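Local coordinates for periplasmic aliphatic sulphonates-binding protein (Escherichia coli, PDB 2X26), which probably binds aliphatic sulfonates in the periplasm as the solute-binding component of an ABC-type uptake system, at residues 1-5 with 30-34; 258-262 with 277-281; 55-61 with 184-190; 160-164 with 240-244; 100-104 with 123-129. All coordinates share one frame; numbering follows the deposited sequence.

Contact 1. Residues 1-5 with 30-34; sequences SPEAL and PESKI
A4 and L5 pair with K33 and I34 as parallel strands, at the starts of strands 4-9 and 33-38; the latter is the outermost strand on its side of a five-stranded mixed sheet. K33 N donates to E3 O at 3.0 Å, almost straight at 176°, and L5 N returns the link to K33 O, also at 3.0 Å; S35 carries the ladder onward from L5. Just ahead of the strands the loops are joined by two hydrogen bonds through S32 OG. It gives its proton to P2 O (2.8 Å), lying in the plane of that carbonyl, and receives one from S1 OG (2.9 Å). Its first torsion (chi1 -59°) keeps OG beside the backbone N of S32, from where it reaches both partners. A water bridges E3 O and E31 O, donating to both. I34 bends its CD1 back to within 4.0 Å of L5 CB, and L25 of helix 24-28 touches both residues, while F201 of helix 199-218 lies against S1, P2 and L5. The buried S32 hydroxyl thus both donates and accepts, which probably fixes its rotation, and E3 O is held by a backbone N-H as well as by the water.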
# COMPACT_ATOMS: atom_id res chain seq x y z
N SER A 1 2.82 20.42 15.66
CA SER A 1 1.94 19.20 15.55
C SER A 1 0.44 19.54 15.72
O SER A 1 0.06 20.46 16.47
CB SER A 1 2.41 18.10 16.52
OG SER A 1 1.75 18.19 17.77
N PRO A 2 -0.43 18.85 14.98
CA PRO A 2 -1.85 19.16 15.04
C PRO A 2 -2.53 18.59 16.29
O PRO A 2 -1.96 17.76 17.01
CB PRO A 2 -2.40 18.45 13.79
CG PRO A 2 -1.47 17.21 13.69
CD PRO A 2 -0.12 17.77 14.02
N GLU A 3 -3.78 19.01 16.52
CA GLU A 3 -4.57 18.53 17.66
C GLU A 3 -4.78 17.01 17.61
O GLU A 3 -4.80 16.34 18.65
CB GLU A 3 -5.91 19.24 17.71
CG GLU A 3 -6.61 19.11 19.04
CD GLU A 3 -7.68 20.14 19.21
OE1 GLU A 3 -7.55 21.23 18.60
OE2 GLU A 3 -8.65 19.87 19.95
N ALA A 4 -4.91 16.47 16.40
CA ALA A 4 -5.17 15.05 16.24
C ALA A 4 -4.63 14.53 14.91
O ALA A 4 -4.48 15.28 13.92
CB ALA A 4 -6.64 14.77 16.30
N LEU A 5 -4.32 13.24 14.95
CA LEU A 5 -3.89 12.51 13.80
C LEU A 5 -4.65 11.19 13.87
O LEU A 5 -4.37 10.33 14.72
CB LEU A 5 -2.38 12.28 13.82
CG LEU A 5 -1.96 11.26 12.76
CD1 LEU A 5 -2.33 11.66 11.32
CD2 LEU A 5 -0.45 10.98 12.88
N PRO A 30 3.32 13.66 22.23
CA PRO A 30 2.41 13.54 23.39
C PRO A 30 1.29 14.58 23.39
O PRO A 30 0.34 14.49 24.16
CB PRO A 30 3.32 13.75 24.60
CG PRO A 30 4.59 14.35 24.08
CD PRO A 30 4.72 13.92 22.65
N GLU A 31 1.40 15.56 22.51
CA GLU A 31 0.48 16.65 22.44
C GLU A 31 -0.57 16.47 21.36
O GLU A 31 -1.45 17.33 21.19
CB GLU A 31 1.30 17.90 22.16
CG GLU A 31 0.59 19.14 22.29
CD GLU A 31 1.48 20.23 22.83
OE1 GLU A 31 2.74 20.03 22.95
OE2 GLU A 31 0.89 21.28 23.15
N SER A 32 -0.51 15.36 20.64
CA SER A 32 -1.48 15.09 19.62
C SER A 32 -2.23 13.90 20.07
O SER A 32 -1.65 12.97 20.68
CB SER A 32 -0.82 14.77 18.27
OG SER A 32 -0.01 15.87 17.85
N LYS A 33 -3.51 13.92 19.79
CA LYS A 33 -4.35 12.75 19.98
C LYS A 33 -4.18 11.82 18.78
O LYS A 33 -4.68 12.11 17.69
CB LYS A 33 -5.80 13.17 20.10
CG LYS A 33 -6.71 12.04 20.50
CD LYS A 33 -8.13 12.54 20.66
CE LYS A 33 -9.12 11.59 20.02
NZ LYS A 33 -10.50 12.04 20.31
N ILE A 34 -3.46 10.72 18.99
CA ILE A 34 -3.20 9.76 17.94
C ILE A 34 -4.31 8.71 18.01
O ILE A 34 -4.60 8.17 19.10
CB ILE A 34 -1.84 9.04 18.13
CG1 ILE A 34 -0.65 10.05 18.29
CG2 ILE A 34 -1.60 8.05 16.97
CD1 ILE A 34 -0.50 11.03 17.09
O HOH W 1 -4.67 17.01 21.48

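Contact 2. Residues 258-262 with 277-281; sequences AALQQ and KVDIR
Q262, on helix 255-270, turns its amide across to the loop at V278 and I280 and binds the backbone there with both ends of that amide. CG leaves the main chain trans to N, then the chain folds at chi2 (61°), which swings the terminal group off the helix and toward the loop. OE1 accepts from I280 N at 2.8 Å (159° at the hydrogen), and NE2 donates to V278 O at 2.9 Å, with that oxygen close to the amide plane. NE2 also reaches D266, whose carboxylate forms a salt bridge with K277.

R281 lies against the helix with its chain extended from CG to NE. Its CG rests 3.9 Å from A258 CB, NH2 lies 3.6 Å from A259 CB, and one guanidinium face looks onto A259 N. The guanidinium and Q262 amide planes differ by only 11°, although the two side chains cross at about a right angle. A water at the guanidinium edge, in its plane, accepts from R281 NH1 (2.6 Å) and R281 N and donates to Q262 OE1 (2.7 Å) and D279 OD1. I280 sets CG2 against Q261 CG at 3.7 Å, while Q261 sends its own amide to D61 and Y76.

A leucine in place of Q262 would probably leave I280 N and V278 O without their side-chain partner and the water one acceptor short. With one amide gripping two backbone sites and the water using four bonds, polar chemistry probably helps set the course of the loop around the apolar I280 contact.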
# COMPACT_ATOMS: atom_id res chain seq x y z
N ALA A 258 6.34 8.94 -10.06
CA ALA A 258 5.15 9.58 -10.60
C ALA A 258 4.83 9.05 -11.98
O ALA A 258 3.67 8.82 -12.29
CB ALA A 258 5.33 11.09 -10.70
N ALA A 259 5.86 8.95 -12.83
CA ALA A 259 5.71 8.45 -14.19
C ALA A 259 5.23 7.02 -14.19
O ALA A 259 4.41 6.65 -15.06
CB ALA A 259 7.03 8.59 -14.98
N LEU A 260 5.75 6.19 -13.27
CA LEU A 260 5.25 4.77 -13.22
C LEU A 260 3.80 4.74 -12.80
O LEU A 260 3.01 3.95 -13.33
CB LEU A 260 6.06 3.86 -12.28
CG LEU A 260 7.52 3.71 -12.68
CD1 LEU A 260 8.36 3.23 -11.49
CD2 LEU A 260 7.62 2.74 -13.88
N GLN A 261 3.45 5.59 -11.83
CA GLN A 261 2.03 5.60 -11.35
C GLN A 261 1.15 6.13 -12.49
O GLN A 261 0.02 5.65 -12.67
CB GLN A 261 1.88 6.43 -10.07
CG GLN A 261 0.48 6.49 -9.46
CD GLN A 261 0.02 5.21 -8.85
OE1 GLN A 261 0.62 4.14 -9.02
NE2 GLN A 261 -1.02 5.32 -8.07
N GLN A 262 1.68 7.08 -13.28
CA GLN A 262 0.87 7.61 -14.41
C GLN A 262 0.60 6.51 -15.42
O GLN A 262 -0.54 6.39 -15.92
CB GLN A 262 1.54 8.81 -15.09
CG GLN A 262 0.64 9.51 -16.16
CD GLN A 262 -0.63 10.06 -15.56
OE1 GLN A 262 -0.58 10.99 -14.75
NE2 GLN A 262 -1.79 9.49 -15.94
N LYS A 277 -9.03 9.68 -17.25
CA LYS A 277 -7.58 9.77 -17.17
C LYS A 277 -7.30 10.65 -15.95
O LYS A 277 -8.11 11.53 -15.63
CB LYS A 277 -7.01 10.35 -18.48
CG LYS A 277 -5.67 9.75 -18.89
CD LYS A 277 -5.12 10.43 -20.13
CE LYS A 277 -3.68 9.98 -20.45
NZ LYS A 277 -2.64 10.36 -19.42
N VAL A 278 -6.25 10.38 -15.21
CA VAL A 278 -5.95 11.22 -14.05
C VAL A 278 -4.61 11.94 -14.32
O VAL A 278 -3.78 11.42 -15.05
CB VAL A 278 -5.85 10.38 -12.73
CG1 VAL A 278 -5.61 11.27 -11.47
CG2 VAL A 278 -7.10 9.56 -12.54
N ASP A 279 -4.41 13.11 -13.75
CA ASP A 279 -3.11 13.76 -13.81
C ASP A 279 -2.37 13.40 -12.51
O ASP A 279 -2.48 14.14 -11.53
CB ASP A 279 -3.30 15.28 -13.91
CG ASP A 279 -1.98 16.03 -14.08
OD1 ASP A 279 -0.90 15.38 -14.05
OD2 ASP A 279 -2.01 17.27 -14.25
N ILE A 280 -1.64 12.29 -12.48
CA ILE A 280 -1.06 11.85 -11.20
C ILE A 280 -0.14 12.91 -10.59
O ILE A 280 -0.14 13.09 -9.36
CB ILE A 280 -0.26 10.50 -11.35
CG1 ILE A 280 -1.22 9.37 -11.73
CG2 ILE A 280 0.63 10.18 -10.05
CD1 ILE A 280 -2.27 9.13 -10.66
N ARG A 281 0.63 13.60 -11.43
CA ARG A 281 1.57 14.58 -10.90
C ARG A 281 0.90 15.71 -10.13
O ARG A 281 1.50 16.23 -9.20
CB ARG A 281 2.47 15.14 -11.99
CG ARG A 281 3.48 14.08 -12.47
CD ARG A 281 4.00 14.49 -13.82
NE ARG A 281 4.91 13.52 -14.41
CZ ARG A 281 4.54 12.57 -15.28
NH1 ARG A 281 3.27 12.41 -15.62
NH2 ARG A 281 5.47 11.78 -15.80
O HOH W 2 1.05 13.16 -14.54

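Contact 3. Residues 55-61 with 184-190; sequences DLGSTGD and TGSFYLA
D55 opens the contact with its carbonyl O against A190 CB, while its carboxylate turns to a salt bridge with R6. L56 follows, its CD1 curling back to 3.4 Å from L189 O and brushing A190 CB. G57 and L189 form an antiparallel hydrogen-bonded pair: G57 N donates to L189 O at 2.9 Å, and L189 N to G57 O at 2.8 Å. At S58 the pairing with Y188 is non-hydrogen-bonded, and S58 CB lies 4.0 Å from Y188 CE2, set obliquely to the ring. S58 OG, which also bonds S13, donates to a water that in turn donates to F187 O and sits over one face of Y188 toward its rim. T59 and F187 make the next hydrogen-bonded pair; F187 N meets T59 O at 2.8 Å. G60 then leaves the strand, placing its O at the edge of the F187 ring. D61 lies at the same edge, CA in the ring plane and CB 3.7 Å from F187 CE2. Its carboxylate, folded over its own backbone (chi1 54°), reaches T184 through two waters: both donate to OD2, one accepting from T184 OG1 and the other from T184 N.

The pair lies in the middle of the mixed sheet, with strand 4-9 beside 56-59 and strand 74-80 beside 186-191. Helix 199-218 packs on the L56 and Y188 face; helix 62-69 meets T59 and L189 through P64, and helix 255-270 closes over T184 and F187 at the strand ends.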
# COMPACT_ATOMS: atom_id res chain seq x y z
N ASP A 55 -7.07 11.18 8.65
CA ASP A 55 -6.20 12.19 8.09
C ASP A 55 -5.05 11.64 7.26
O ASP A 55 -4.53 12.35 6.43
CB ASP A 55 -5.58 13.01 9.24
CG ASP A 55 -6.62 13.58 10.12
OD1 ASP A 55 -7.50 14.29 9.61
OD2 ASP A 55 -6.61 13.33 11.35
N LEU A 56 -4.67 10.38 7.47
CA LEU A 56 -3.50 9.82 6.81
C LEU A 56 -3.79 8.36 6.61
O LEU A 56 -4.31 7.71 7.55
CB LEU A 56 -2.26 9.99 7.72
CG LEU A 56 -0.93 9.41 7.23
CD1 LEU A 56 -0.48 10.19 5.99
CD2 LEU A 56 0.12 9.54 8.34
N GLY A 57 -3.43 7.82 5.44
CA GLY A 57 -3.69 6.41 5.17
C GLY A 57 -2.62 5.73 4.33
O GLY A 57 -1.87 6.40 3.63
N SER A 58 -2.52 4.41 4.49
CA SER A 58 -1.59 3.58 3.74
C SER A 58 -2.37 2.67 2.77
O SER A 58 -3.34 2.00 3.18
CB SER A 58 -0.88 2.71 4.78
OG SER A 58 -0.45 1.51 4.18
N THR A 59 -1.99 2.64 1.51
CA THR A 59 -2.62 1.75 0.51
C THR A 59 -1.58 1.43 -0.56
O THR A 59 -0.52 2.04 -0.61
CB THR A 59 -3.91 2.29 -0.24
OG1 THR A 59 -3.52 3.10 -1.33
CG2 THR A 59 -4.92 3.06 0.64
N GLY A 60 -1.90 0.45 -1.39
CA GLY A 60 -1.08 0.10 -2.54
C GLY A 60 -1.21 1.13 -3.63
O GLY A 60 -1.86 2.16 -3.45
N ASP A 61 -0.63 0.84 -4.79
CA ASP A 61 -0.65 1.80 -5.89
C ASP A 61 -2.01 1.88 -6.63
O ASP A 61 -2.34 2.92 -7.26
CB ASP A 61 0.51 1.53 -6.87
CG ASP A 61 0.56 0.10 -7.40
OD1 ASP A 61 0.31 -0.85 -6.63
OD2 ASP A 61 0.91 -0.06 -8.62
N THR A 184 5.61 -0.00 -8.97
CA THR A 184 5.66 1.40 -8.50
C THR A 184 6.00 1.59 -7.01
O THR A 184 6.80 2.47 -6.63
CB THR A 184 4.27 1.99 -8.75
OG1 THR A 184 4.04 1.94 -10.15
CG2 THR A 184 4.16 3.47 -8.25
N GLY A 185 5.37 0.79 -6.16
CA GLY A 185 5.57 0.94 -4.72
C GLY A 185 4.21 1.13 -4.02
O GLY A 185 3.19 1.12 -4.69
N SER A 186 4.19 1.24 -2.69
CA SER A 186 2.92 1.52 -2.01
C SER A 186 2.98 2.91 -1.46
O SER A 186 4.06 3.53 -1.37
CB SER A 186 2.64 0.53 -0.88
OG SER A 186 3.77 0.43 -0.02
N PHE A 187 1.83 3.45 -1.11
CA PHE A 187 1.75 4.89 -0.83
C PHE A 187 1.16 5.28 0.50
O PHE A 187 0.45 4.48 1.16
CB PHE A 187 0.92 5.59 -1.89
CG PHE A 187 1.56 5.61 -3.25
CD1 PHE A 187 2.64 6.47 -3.53
CD2 PHE A 187 1.09 4.76 -4.22
CE1 PHE A 187 3.21 6.53 -4.84
CE2 PHE A 187 1.67 4.76 -5.54
CZ PHE A 187 2.74 5.65 -5.85
N TYR A 188 1.49 6.50 0.94
CA TYR A 188 0.82 7.14 2.06
C TYR A 188 0.10 8.31 1.44
O TYR A 188 0.69 9.00 0.61
CB TYR A 188 1.83 7.63 3.08
CG TYR A 188 2.46 6.45 3.75
CD1 TYR A 188 3.55 5.81 3.17
CD2 TYR A 188 1.90 5.94 4.92
CE1 TYR A 188 4.11 4.69 3.79
CE2 TYR A 188 2.45 4.83 5.56
CZ TYR A 188 3.55 4.21 4.96
OH TYR A 188 4.09 3.09 5.57
N LEU A 189 -1.18 8.46 1.80
CA LEU A 189 -2.00 9.56 1.30
C LEU A 189 -2.62 10.40 2.42
O LEU A 189 -2.88 9.91 3.53
CB LEU A 189 -3.11 9.02 0.38
CG LEU A 189 -2.52 8.41 -0.95
CD1 LEU A 189 -2.47 6.91 -0.75
CD2 LEU A 189 -3.34 8.82 -2.12
N ALA A 190 -2.87 11.66 2.09
CA ALA A 190 -3.58 12.57 2.99
C ALA A 190 -4.42 13.51 2.19
O ALA A 190 -4.22 13.63 1.02
CB ALA A 190 -2.58 13.38 3.82
O HOH W 3 1.68 2.13 2.21
O HOH W 4 1.38 1.76 -10.27
O HOH W 5 1.62 -1.33 -3.82
O HOH W 6 2.96 -1.61 -9.20
O HOH W 7 3.68 -1.72 -6.29

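Contact 4. Residues 160-164 with 240-244; sequences DPYYS and SYLDH
The H244 imidazole is held on both faces and at its edge. Over one face, toward the rim, comes Y163 CE2; the Tyr and His rings are near parallel at 17° but slid so far apart, centroids 4.7 Å, that they barely overlap. S240 O lies over the centre of the opposite face, 3.1 Å above the plane. At the edge D160 makes a His-carboxylate hydrogen bond, joining the start of helix 162-169 to the end of helix 235-243: H244 ND1 donates to D160 OD2 at 2.8 Å and 164°, within the ring plane and on the syn side of the oxygen. Carboxylate and imidazole are nearly coplanar, 19° apart.

The other oxygen, D160 OD1, serves S164 twice, taking the hydroxyl proton from S164 OG (2.7 Å) on its syn lone pair and S164 N at 2.9 Å. S164 OG in turn faces S240 OG across the contact. OD2 has a second donor, a water that also donates to Y241 O and sits above one face of the Y241 ring. With an alanine in place of D160, H244 ND1, S164 OG and S164 N would probably lose their acceptor, leaving the imidazole's rotation less firmly set.

The Y241 ring, near a bound glycerol, also touches K83 and M231. It meets the 160-161 corner obliquely, where a cis peptide bond precedes P161: its CD1 lies 3.6 Å from D160 CB and 3.9 Å from P161 CB, with the P161 and Y241 side chains side by side and pointing the same way.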
# COMPACT_ATOMS: atom_id res chain seq x y z
N ASP A 160 0.83 -11.37 -1.13
CA ASP A 160 1.14 -11.87 0.22
C ASP A 160 0.19 -11.20 1.22
O ASP A 160 -0.09 -9.98 1.12
CB ASP A 160 2.59 -11.49 0.54
CG ASP A 160 3.50 -12.67 0.71
OD1 ASP A 160 3.00 -13.81 0.93
OD2 ASP A 160 4.76 -12.41 0.74
N PRO A 161 -0.22 -11.91 2.27
CA PRO A 161 0.32 -13.22 2.74
C PRO A 161 -0.39 -14.48 2.20
O PRO A 161 -0.00 -15.59 2.57
CB PRO A 161 0.06 -13.13 4.26
CG PRO A 161 -1.31 -12.43 4.32
CD PRO A 161 -1.00 -11.25 3.35
N TYR A 162 -1.38 -14.32 1.33
CA TYR A 162 -2.03 -15.49 0.73
C TYR A 162 -1.00 -16.34 0.00
O TYR A 162 -1.07 -17.56 0.03
CB TYR A 162 -3.07 -15.06 -0.30
CG TYR A 162 -4.24 -14.27 0.28
CD1 TYR A 162 -4.36 -12.91 0.05
CD2 TYR A 162 -5.23 -14.90 1.02
CE1 TYR A 162 -5.42 -12.17 0.56
CE2 TYR A 162 -6.31 -14.15 1.55
CZ TYR A 162 -6.39 -12.79 1.28
OH TYR A 162 -7.45 -12.04 1.74
N TYR A 163 -0.10 -15.65 -0.69
CA TYR A 163 0.95 -16.29 -1.45
C TYR A 163 1.75 -17.17 -0.49
O TYR A 163 1.87 -18.38 -0.74
CB TYR A 163 1.82 -15.23 -2.14
CG TYR A 163 3.23 -15.66 -2.48
CD1 TYR A 163 3.49 -16.97 -2.90
CD2 TYR A 163 4.29 -14.75 -2.43
CE1 TYR A 163 4.79 -17.39 -3.21
CE2 TYR A 163 5.59 -15.16 -2.76
CZ TYR A 163 5.83 -16.47 -3.14
OH TYR A 163 7.13 -16.83 -3.46
N SER A 164 2.24 -16.60 0.60
CA SER A 164 3.12 -17.35 1.50
C SER A 164 2.33 -18.49 2.12
O SER A 164 2.87 -19.59 2.30
CB SER A 164 3.72 -16.51 2.60
OG SER A 164 4.70 -15.57 2.11
N SER A 240 8.05 -16.11 6.06
CA SER A 240 8.06 -16.10 4.59
C SER A 240 7.61 -14.74 4.08
O SER A 240 8.25 -14.15 3.18
CB SER A 240 7.11 -17.18 4.08
OG SER A 240 7.13 -17.31 2.66
N TYR A 241 6.53 -14.22 4.65
CA TYR A 241 6.03 -12.91 4.28
C TYR A 241 7.10 -11.79 4.41
O TYR A 241 7.29 -10.98 3.46
CB TYR A 241 4.84 -12.57 5.19
CG TYR A 241 4.26 -11.21 4.98
CD1 TYR A 241 3.29 -11.00 4.03
CD2 TYR A 241 4.70 -10.13 5.74
CE1 TYR A 241 2.75 -9.70 3.83
CE2 TYR A 241 4.17 -8.87 5.57
CZ TYR A 241 3.21 -8.66 4.63
OH TYR A 241 2.68 -7.40 4.52
N LEU A 242 7.81 -11.76 5.53
CA LEU A 242 8.87 -10.74 5.72
C LEU A 242 10.04 -10.97 4.77
O LEU A 242 10.63 -9.99 4.25
CB LEU A 242 9.36 -10.76 7.19
CG LEU A 242 8.34 -10.26 8.23
CD1 LEU A 242 9.13 -10.34 9.56
CD2 LEU A 242 7.89 -8.80 7.97
N ASP A 243 10.35 -12.24 4.49
CA ASP A 243 11.43 -12.56 3.57
C ASP A 243 11.16 -12.11 2.10
O ASP A 243 12.09 -12.04 1.29
CB ASP A 243 11.71 -14.06 3.61
CG ASP A 243 12.43 -14.49 4.86
OD1 ASP A 243 13.00 -13.59 5.54
OD2 ASP A 243 12.46 -15.73 5.14
N HIS A 244 9.91 -11.83 1.74
CA HIS A 244 9.61 -11.37 0.38
C HIS A 244 9.63 -9.85 0.26
O HIS A 244 9.30 -9.32 -0.80
CB HIS A 244 8.25 -11.90 -0.10
CG HIS A 244 8.14 -13.38 -0.06
ND1 HIS A 244 6.97 -14.03 0.29
CD2 HIS A 244 9.06 -14.35 -0.30
CE1 HIS A 244 7.18 -15.34 0.24
NE2 HIS A 244 8.44 -15.56 -0.11
O HOH W 8 5.66 -9.86 1.53

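Contact 5. Residues 100-104 with 123-129; sequences VADLK and ALRQAGL
V100 and A101, at the start of a short 3-10 turn before strand 107-110, pack against the C-terminal end of helix 115-126. One methyl does most of the work for V100: CG1, placed trans to the backbone N (chi1 171°), lies 3.6 Å from A123 O, 4.1 Å from L124 CD2 and 4.0 Å from A127 CB. A127 also leans on the turn itself: its CB lies over the A101 backbone, 3.7 Å from A101 N, with A101 CB alongside it at 4.0 Å.

The helix ends here in a Schellman motif. G128, at positive phi, is the C-prime residue; L129 N bonds back to L124 O at 2.8 Å, and G128 N to R125 O. The reversal carries the chain back so that L129 can reach the turn beyond A127. Its CD1 rests beside V100 O and A101 O, while CD2 meets the aliphatic run of K104, 3.8 Å from CD, the two side chains crossing at about a right angle. The turn has its own backbone bond, L103 N to V100 O (2.9 Å), and D102 OD2 accepts from the backbone N of K98 and T99. L124 also touches F131 and I134, and V100 also touches K176 of strand 172-177.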
# COMPACT_ATOMS: atom_id res chain seq x y z
N VAL A 100 4.61 -17.64 -18.63
CA VAL A 100 3.33 -16.90 -18.70
C VAL A 100 2.62 -17.11 -20.05
O VAL A 100 1.40 -17.17 -20.14
CB VAL A 100 3.60 -15.39 -18.49
CG1 VAL A 100 2.34 -14.62 -18.79
CG2 VAL A 100 4.02 -15.17 -17.03
N ALA A 101 3.41 -17.21 -21.09
CA ALA A 101 2.88 -17.55 -22.40
C ALA A 101 2.05 -18.83 -22.37
O ALA A 101 1.07 -18.94 -23.11
CB ALA A 101 4.01 -17.66 -23.41
N ASP A 102 2.42 -19.78 -21.52
CA ASP A 102 1.68 -21.03 -21.47
C ASP A 102 0.27 -20.88 -20.89
O ASP A 102 -0.54 -21.80 -21.00
CB ASP A 102 2.42 -22.11 -20.70
CG ASP A 102 3.66 -22.56 -21.39
OD1 ASP A 102 3.76 -22.41 -22.64
OD2 ASP A 102 4.56 -23.05 -20.67
N LEU A 103 -0.03 -19.73 -20.29
CA LEU A 103 -1.39 -19.48 -19.81
C LEU A 103 -2.43 -19.29 -20.91
O LEU A 103 -3.61 -19.33 -20.63
CB LEU A 103 -1.45 -18.29 -18.87
CG LEU A 103 -0.69 -18.48 -17.56
CD1 LEU A 103 -0.56 -17.18 -16.90
CD2 LEU A 103 -1.38 -19.41 -16.64
N LYS A 104 -2.00 -19.03 -22.14
CA LYS A 104 -2.95 -18.87 -23.27
C LYS A 104 -4.04 -19.93 -23.22
O LYS A 104 -3.73 -21.11 -23.15
CB LYS A 104 -2.22 -18.97 -24.62
CG LYS A 104 -3.09 -18.53 -25.80
CD LYS A 104 -2.26 -18.16 -27.03
CE LYS A 104 -3.17 -17.71 -28.18
NZ LYS A 104 -2.40 -17.41 -29.47
N ALA A 123 2.00 -8.87 -17.11
CA ALA A 123 2.66 -10.14 -17.40
C ALA A 123 2.20 -10.70 -18.75
O ALA A 123 3.03 -11.19 -19.55
CB ALA A 123 2.37 -11.17 -16.29
N LEU A 124 0.88 -10.69 -18.98
CA LEU A 124 0.36 -11.21 -20.24
C LEU A 124 0.88 -10.39 -21.41
O LEU A 124 1.26 -10.94 -22.46
CB LEU A 124 -1.18 -11.22 -20.24
CG LEU A 124 -1.86 -12.20 -19.28
CD1 LEU A 124 -3.37 -12.02 -19.40
CD2 LEU A 124 -1.49 -13.63 -19.69
N ARG A 125 0.93 -9.07 -21.22
CA ARG A 125 1.40 -8.17 -22.29
C ARG A 125 2.84 -8.48 -22.70
O ARG A 125 3.15 -8.46 -23.90
CB ARG A 125 1.28 -6.69 -21.90
CG ARG A 125 1.67 -5.71 -23.04
CD ARG A 125 1.15 -4.27 -22.81
NE ARG A 125 1.64 -3.74 -21.53
CZ ARG A 125 1.29 -2.58 -20.98
NH1 ARG A 125 0.44 -1.76 -21.58
NH2 ARG A 125 1.82 -2.25 -19.80
N GLN A 126 3.69 -8.79 -21.72
CA GLN A 126 5.07 -9.20 -22.03
C GLN A 126 5.11 -10.41 -22.94
O GLN A 126 5.97 -10.48 -23.82
CB GLN A 126 5.85 -9.60 -20.77
CG GLN A 126 6.28 -8.50 -19.93
CD GLN A 126 7.30 -8.94 -18.89
OE1 GLN A 126 7.20 -10.05 -18.31
NE2 GLN A 126 8.25 -8.05 -18.59
N ALA A 127 4.19 -11.37 -22.70
CA ALA A 127 4.15 -12.63 -23.42
C ALA A 127 3.29 -12.51 -24.70
O ALA A 127 2.99 -13.52 -25.40
CB ALA A 127 3.62 -13.74 -22.47
N GLY A 128 2.93 -11.28 -25.04
CA GLY A 128 2.20 -10.98 -26.28
C GLY A 128 0.76 -11.43 -26.20
O GLY A 128 0.21 -11.88 -27.21
N LEU A 129 0.16 -11.32 -25.01
CA LEU A 129 -1.23 -11.75 -24.78
C LEU A 129 -2.10 -10.66 -24.20
O LEU A 129 -1.59 -9.70 -23.60
CB LEU A 129 -1.28 -12.99 -23.89
CG LEU A 129 -0.51 -14.24 -24.36
CD1 LEU A 129 -0.52 -15.31 -23.26
CD2 LEU A 129 -1.07 -14.84 -25.67

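How the contacts relate
Contacts 1 and 3 share one sheet: strands 4-9 and 56-59 are neighbours in it, and L5 CD1 lies 4.0 Å from L56 CB. Contact 2 abuts the other end of contact 3, where Q261 NE2 is 2.8 Å from D61 O, a probable hydrogen bond. Contacts 4 and 5 both touch the second sheet, through Y163 on strand 87-92 and V100 on strand 172-177; their centres are 24 Å apart and they do not meet. Contacts 3 and 4 alternate along the chain, and their nearest atoms are about 9 Å apart. A glycerol, probably from the crystallisation liquor, lies about 4 Å from the S186 side chain, and one about 4 Å from that of Y241, which may mark a pocket.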